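PDB 2HR3: probable transcriptional regulator from Pseudomonas aeruginosa, which probably binds DNA as a dimeric winged-helix transcriptional regulator of the MarR family. Local coordinates for residues Glu60-Arg63 against Ser64-Ala68; Trp114-Arg117 against Ala118-Cys122. All coordinates share one frame; numbering follows the deposited sequence.

Contact 1: Glu60-Arg63 against Ser64-Ala68; sequences ERMR and SSNLA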
ATOM      1  N   GLU A  60     -10.870  -0.318  -2.918  1.00 71.54           N
ATOM      2  CA  GLU A  60      -9.930  -0.910  -1.975  1.00 72.11           C
ATOM      3  C   GLU A  60      -9.848  -2.398  -2.280  1.00 72.09           C
ATOM      4  O   GLU A  60      -9.302  -3.157  -1.498  1.00 71.38           O
ATOM      5  CB  GLU A  60     -10.424  -0.654  -0.559  1.00 71.72           C
ATOM      6  CG  GLU A  60     -10.344   0.777  -0.230  1.00 75.18           C
ATOM      7  CD  GLU A  60      -8.899   1.302  -0.318  1.00 81.00           C
ATOM      8  OE1 GLU A  60      -7.981   0.667   0.267  1.00 84.81           O
ATOM      9  OE2 GLU A  60      -8.681   2.351  -0.970  1.00 86.11           O
ATOM     10  N   ARG A  61     -10.391  -2.800  -3.438  1.00 72.08           N
ATOM     11  CA  ARG A  61     -10.516  -4.223  -3.794  1.00 73.19           C
ATOM     12  C   ARG A  61     -10.893  -5.019  -2.538  1.00 74.26           C
ATOM     13  O   ARG A  61     -10.525  -6.185  -2.339  1.00 74.00           O
ATOM     14  CB  ARG A  61      -9.242  -4.771  -4.467  1.00 72.97           C
ATOM     15  CG  ARG A  61      -8.393  -3.714  -5.222  1.00 71.11           C
ATOM     16  CD  ARG A  61      -9.130  -3.211  -6.489  1.00 67.02           C
ATOM     17  NE  ARG A  61      -9.588  -4.329  -7.327  1.00 64.53           N
ATOM     18  CZ  ARG A  61     -10.861  -4.646  -7.585  1.00 65.74           C
ATOM     19  NH1 ARG A  61     -11.867  -3.933  -7.037  1.00 66.50           N
ATOM     20  NH2 ARG A  61     -11.138  -5.706  -8.371  1.00 61.01           N
HETATM   21  N   MSE A  62     -11.680  -4.369  -1.710  1.00 75.54           N
HETATM   22  CA  MSE A  62     -12.102  -4.968  -0.492  1.00 78.47           C
HETATM   23  C   MSE A  62     -13.351  -5.719  -0.784  1.00 75.72           C
HETATM   24  O   MSE A  62     -14.116  -5.322  -1.645  1.00 74.60           O
HETATM   25  CB  MSE A  62     -12.426  -3.910   0.516  1.00 78.00           C
HETATM   26  CG  MSE A  62     -11.258  -3.411   1.226  1.00 82.89           C
HETATM   27 SE   MSE A  62     -11.931  -2.434   2.781  1.00 91.81          SE
HETATM   28  CE  MSE A  62     -12.588  -3.977   3.918  1.00 88.25           C
ATOM     29  N   ARG A  63     -13.555  -6.765  -0.003  1.00 74.44           N
ATOM     30  CA  ARG A  63     -14.725  -7.580  -0.064  1.00 73.72           C
ATOM     31  C   ARG A  63     -15.938  -6.903   0.600  1.00 73.19           C
ATOM     32  O   ARG A  63     -15.857  -6.400   1.717  1.00 72.60           O
ATOM     33  CB  ARG A  63     -14.394  -8.941   0.557  1.00 73.89           C
ATOM     34  CG  ARG A  63     -13.406  -9.724  -0.362  1.00 74.02           C
ATOM     35  CD  ARG A  63     -12.657 -10.880   0.318  1.00 72.92           C
ATOM     36  NE  ARG A  63     -13.318 -12.176   0.128  1.00 69.48           N
ATOM     37  CZ  ARG A  63     -12.747 -13.345   0.366  1.00 66.93           C
ATOM     38  NH1 ARG A  63     -11.488 -13.413   0.803  1.00 69.91           N
ATOM     39  NH2 ARG A  63     -13.424 -14.449   0.132  1.00 65.99           N
ATOM     40  N   SER A  64     -17.051  -6.873  -0.136  1.00 72.88           N
ATOM     41  CA  SER A  64     -18.349  -6.357   0.369  1.00 71.90           C
ATOM     42  C   SER A  64     -18.619  -6.811   1.810  1.00 71.54           C
ATOM     43  O   SER A  64     -18.778  -5.992   2.716  1.00 71.14           O
ATOM     44  CB  SER A  64     -19.478  -6.784  -0.583  1.00 71.20           C
ATOM     45  OG  SER A  64     -20.629  -5.944  -0.471  1.00 70.46           O
ATOM     46  N   SER A  65     -18.609  -8.121   2.022  1.00 71.82           N
ATOM     47  CA  SER A  65     -18.832  -8.731   3.360  1.00 72.17           C
ATOM     48  C   SER A  65     -18.007  -8.103   4.483  1.00 71.65           C
ATOM     49  O   SER A  65     -18.449  -8.038   5.605  1.00 72.32           O
ATOM     50  CB  SER A  65     -18.563 -10.263   3.324  1.00 72.39           C
ATOM     51  OG  SER A  65     -17.176 -10.563   3.049  1.00 73.41           O
ATOM     52  N   ASN A  66     -16.809  -7.637   4.162  1.00 71.36           N
ATOM     53  CA  ASN A  66     -15.760  -7.328   5.155  1.00 70.56           C
ATOM     54  C   ASN A  66     -15.758  -5.864   5.620  1.00 69.34           C
ATOM     55  O   ASN A  66     -15.652  -5.535   6.808  1.00 68.21           O
ATOM     56  CB  ASN A  66     -14.427  -7.668   4.493  1.00 70.66           C
ATOM     57  CG  ASN A  66     -13.306  -7.618   5.446  1.00 73.27           C
ATOM     58  OD1 ASN A  66     -12.734  -6.549   5.698  1.00 78.08           O
ATOM     59  ND2 ASN A  66     -12.976  -8.771   6.029  1.00 76.85           N
ATOM     60  N   LEU A  67     -15.852  -5.001   4.613  1.00 68.69           N
ATOM     61  CA  LEU A  67     -16.221  -3.598   4.733  1.00 67.66           C
ATOM     62  C   LEU A  67     -17.514  -3.341   5.550  1.00 67.10           C
ATOM     63  O   LEU A  67     -17.650  -2.322   6.253  1.00 65.53           O
ATOM     64  CB  LEU A  67     -16.408  -3.019   3.317  1.00 67.22           C
ATOM     65  CG  LEU A  67     -16.501  -1.489   3.366  1.00 67.12           C
ATOM     66  CD1 LEU A  67     -15.318  -0.846   4.154  1.00 65.33           C
ATOM     67  CD2 LEU A  67     -16.622  -0.928   2.007  1.00 67.05           C
ATOM     68  N   ALA A  68     -18.470  -4.252   5.436  1.00 66.80           N
ATOM     69  CA  ALA A  68     -19.755  -4.031   6.086  1.00 66.95           C
ATOM     70  C   ALA A  68     -19.469  -3.971   7.580  1.00 66.01           C
ATOM     71  O   ALA A  68     -19.892  -3.064   8.281  1.00 67.06           O
ATOM     72  CB  ALA A  68     -20.737  -5.120   5.713  1.00 66.76           C
TER
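Asn-66 N and Leu-67 N both donate to Arg-63 O, the carbonyl oxygen of the N-cap residue of helix 64-76. Leu-67 N stands 3.2 Å from Arg-63 O, almost in line with the C=O (176° at the oxygen). Asn-66 N, 2.9 Å from Arg-63 O, approaches from above the carbonyl plane at 125°. The apolar component comes from Met-62, a selenomethionine whose side chain crosses those of Asn-66 and Leu-67 at about a right angle. Met-62 CE lies 4.0 Å from Leu-67 CB, and Met-62 SE 4.0 Å from Leu-67 CD1. The bend at chi3 (72°) sets Met-62 CE against the helix, 3.1 Å from Asn-66 OD1. Leu-67 itself packs on Val-40 of helix 32-46 and on Leu-56 and Ala-57 of helix 53-59. As for charge, the guanidinium of Arg-63 leads away from the turn to a salt bridge with Glu-73 of the second subunit. The arrangement is consistent with the helix-turn-helix of MarR proteins, in which helix 64-76 would probably be the recognition helix. The chemistry implies a double role for Arg-63, which caps that helix through its carbonyl and bridges the dimer through its side chain.

Contact 2: Trp114-Arg117 against Ala118-Cys122; sequences WLVR and AMHAC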
ATOM      1  N   TRP A 114       7.514  12.024  10.980  1.00 50.15           N
ATOM      2  CA  TRP A 114       8.433  10.940  10.748  1.00 50.31           C
ATOM      3  C   TRP A 114       9.295  11.150   9.482  1.00 50.45           C
ATOM      4  O   TRP A 114      10.481  11.119   9.569  1.00 49.63           O
ATOM      5  CB  TRP A 114       7.748   9.564  10.681  1.00 49.76           C
ATOM      6  CG  TRP A 114       8.807   8.506  10.477  1.00 50.30           C
ATOM      7  CD1 TRP A 114       9.637   8.010  11.438  1.00 50.84           C
ATOM      8  CD2 TRP A 114       9.220   7.900   9.255  1.00 49.18           C
ATOM      9  NE1 TRP A 114      10.539   7.129  10.898  1.00 50.27           N
ATOM     10  CE2 TRP A 114      10.319   7.060   9.550  1.00 50.47           C
ATOM     11  CE3 TRP A 114       8.830   8.035   7.933  1.00 51.54           C
ATOM     12  CZ2 TRP A 114      10.983   6.324   8.573  1.00 48.87           C
ATOM     13  CZ3 TRP A 114       9.513   7.295   6.949  1.00 50.94           C
ATOM     14  CH2 TRP A 114      10.534   6.444   7.272  1.00 50.00           C
ATOM     15  N   LEU A 115       8.681  11.352   8.313  1.00 52.56           N
ATOM     16  CA  LEU A 115       9.404  11.361   6.997  1.00 52.20           C
ATOM     17  C   LEU A 115      10.345  12.494   6.853  1.00 51.96           C
ATOM     18  O   LEU A 115      11.402  12.345   6.248  1.00 51.48           O
ATOM     19  CB  LEU A 115       8.434  11.514   5.848  1.00 53.70           C
ATOM     20  CG  LEU A 115       8.537  10.530   4.687  1.00 56.98           C
ATOM     21  CD1 LEU A 115       7.512  11.022   3.609  1.00 61.27           C
ATOM     22  CD2 LEU A 115       9.919  10.335   4.119  1.00 56.77           C
ATOM     23  N   VAL A 116       9.906  13.651   7.344  1.00 52.07           N
ATOM     24  CA  VAL A 116      10.762  14.852   7.472  1.00 52.81           C
ATOM     25  C   VAL A 116      12.034  14.581   8.238  1.00 52.36           C
ATOM     26  O   VAL A 116      13.125  15.044   7.852  1.00 53.51           O
ATOM     27  CB  VAL A 116      10.004  16.052   8.169  1.00 53.16           C
ATOM     28  CG1 VAL A 116      10.939  17.206   8.478  1.00 51.37           C
ATOM     29  CG2 VAL A 116       8.842  16.559   7.277  1.00 52.35           C
ATOM     30  N   ARG A 117      11.888  13.869   9.347  1.00 52.52           N
ATOM     31  CA  ARG A 117      13.020  13.462  10.175  1.00 51.86           C
ATOM     32  C   ARG A 117      13.876  12.422   9.506  1.00 50.74           C
ATOM     33  O   ARG A 117      15.085  12.470   9.657  1.00 48.80           O
ATOM     34  CB  ARG A 117      12.553  12.919  11.522  1.00 52.16           C
ATOM     35  CG  ARG A 117      12.351  13.978  12.578  1.00 53.75           C
ATOM     36  CD  ARG A 117      11.899  13.420  13.953  1.00 56.29           C
ATOM     37  NE  ARG A 117      11.092  12.178  13.916  1.00 60.86           N
ATOM     38  CZ  ARG A 117      11.589  10.950  14.150  1.00 62.83           C
ATOM     39  NH1 ARG A 117      12.904  10.760  14.431  1.00 62.92           N
ATOM     40  NH2 ARG A 117      10.781   9.888  14.097  1.00 61.68           N
ATOM     41  N   ALA A 118      13.290  11.455   8.803  1.00 51.40           N
ATOM     42  CA  ALA A 118      14.106  10.584   7.851  1.00 53.27           C
ATOM     43  C   ALA A 118      14.934  11.377   6.850  1.00 53.11           C
ATOM     44  O   ALA A 118      16.102  11.136   6.664  1.00 51.75           O
ATOM     45  CB  ALA A 118      13.201   9.597   7.033  1.00 53.05           C
HETATM   46  N   MSE A 119      14.277  12.320   6.206  1.00 54.87           N
HETATM   47  CA  MSE A 119      14.847  13.077   5.152  1.00 58.20           C
HETATM   48  C   MSE A 119      15.907  13.996   5.635  1.00 58.01           C
HETATM   49  O   MSE A 119      16.821  14.294   4.911  1.00 58.85           O
HETATM   50  CB  MSE A 119      13.766  13.873   4.502  1.00 58.05           C
HETATM   51  CG  MSE A 119      12.912  13.032   3.549  1.00 61.50           C
HETATM   52 SE   MSE A 119      11.448  14.039   2.600  1.00 71.45          SE
HETATM   53  CE  MSE A 119      12.369  14.262   1.028  1.00 71.06           C
ATOM     54  N   HIS A 120      15.847  14.421   6.902  1.00 58.12           N
ATOM     55  CA  HIS A 120      16.907  15.268   7.415  1.00 56.53           C
ATOM     56  C   HIS A 120      18.070  14.484   7.881  1.00 55.29           C
ATOM     57  O   HIS A 120      19.188  14.989   7.891  1.00 53.37           O
ATOM     58  CB  HIS A 120      16.383  16.283   8.415  1.00 56.95           C
ATOM     59  CG  HIS A 120      15.846  17.490   7.723  1.00 60.14           C
ATOM     60  ND1 HIS A 120      16.593  18.630   7.538  1.00 63.78           N
ATOM     61  CD2 HIS A 120      14.711  17.667   7.000  1.00 64.19           C
ATOM     62  CE1 HIS A 120      15.900  19.502   6.829  1.00 64.07           C
ATOM     63  NE2 HIS A 120      14.764  18.934   6.474  1.00 65.36           N
ATOM     64  N   ALA A 121      17.824  13.227   8.188  1.00 54.46           N
ATOM     65  CA  ALA A 121      18.865  12.354   8.736  1.00 54.20           C
ATOM     66  C   ALA A 121      19.553  11.487   7.649  1.00 53.60           C
ATOM     67  O   ALA A 121      20.593  10.956   7.888  1.00 54.47           O
ATOM     68  CB  ALA A 121      18.221  11.448   9.810  1.00 53.20           C
ATOM     69  N   CYS A 122      18.918  11.295   6.508  1.00 53.13           N
ATOM     70  CA  CYS A 122      19.316  10.285   5.496  1.00 55.05           C
ATOM     71  C   CYS A 122      19.878  10.897   4.208  1.00 54.14           C
ATOM     72  O   CYS A 122      20.590  10.220   3.464  1.00 54.04           O
ATOM     73  CB  CYS A 122      18.064   9.440   5.061  1.00 55.92           C
ATOM     74  SG  CYS A 122      17.489   8.394   6.403  1.00 62.79           S
TER
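Ala-118 CB lies over one face of the Trp-114 indole, 4.3 Å from the centroid of the six-membered ring and 16° off its normal, a CH-pi contact between residues one helical turn apart. With Trp-114 CG anti to the backbone N (chi1 -178°), the ring reaches forward along helix 98-122, bringing Trp-114 CH2 to 4.1 Å from Ala-118 CB. Beside this pair, Leu-115 CD2 meets Met-119 CG at 4.1 Å; Met-119 is a selenomethionine that packs on Leu-131 of helix 125-142. Further out, Val-116 and His-120 run side by side, with Val-116 CG1 4.1 Å from His-120 CD2, and Val-116 O sits at the ring's edge, in its plane. Main-chain i to i+4 bonds underlie these pairs. Ala-118 N gives the straightest, 165° at the hydrogen, to Trp-114 O at 2.9 Å; His-120 N to Val-116 O is more bent, and Ala-121 N to Arg-117 O is weak. At the polar edge, Arg-128 donates to Met-119 O, and Arg-140 of the second subunit to Cys-122 O. Trp-114 packs on Leu-141 and Met-119 on Leu-9, both of that subunit. The chemistry implies a stretch of helix 98-122 whose apolar side chains serve the dimer interface while its later carbonyls take arginine N-H groups.

In the fold
The two contacts lie on opposite sides of the chain's centre, their centres about 35 Å apart, and share no helix. Contact 1 is a surface contact with one buried residue among six, set where helix 53-59 gives way to helix 64-76, in the probable DNA-binding part. Contact 2 is partly buried, four residues of eight, and lies wholly on helix 98-122, in the probable dimerisation region. Their chemistry follows their place: a turn between two helices supplies helix-end bonds in contact 1, whereas a continuing helix supplies successive backbone bonds and aromatic and aliphatic packing in contact 2. Both touch the second subunit, contact 1 notably through the charged end of Arg-63, contact 2 largely through apolar surfaces.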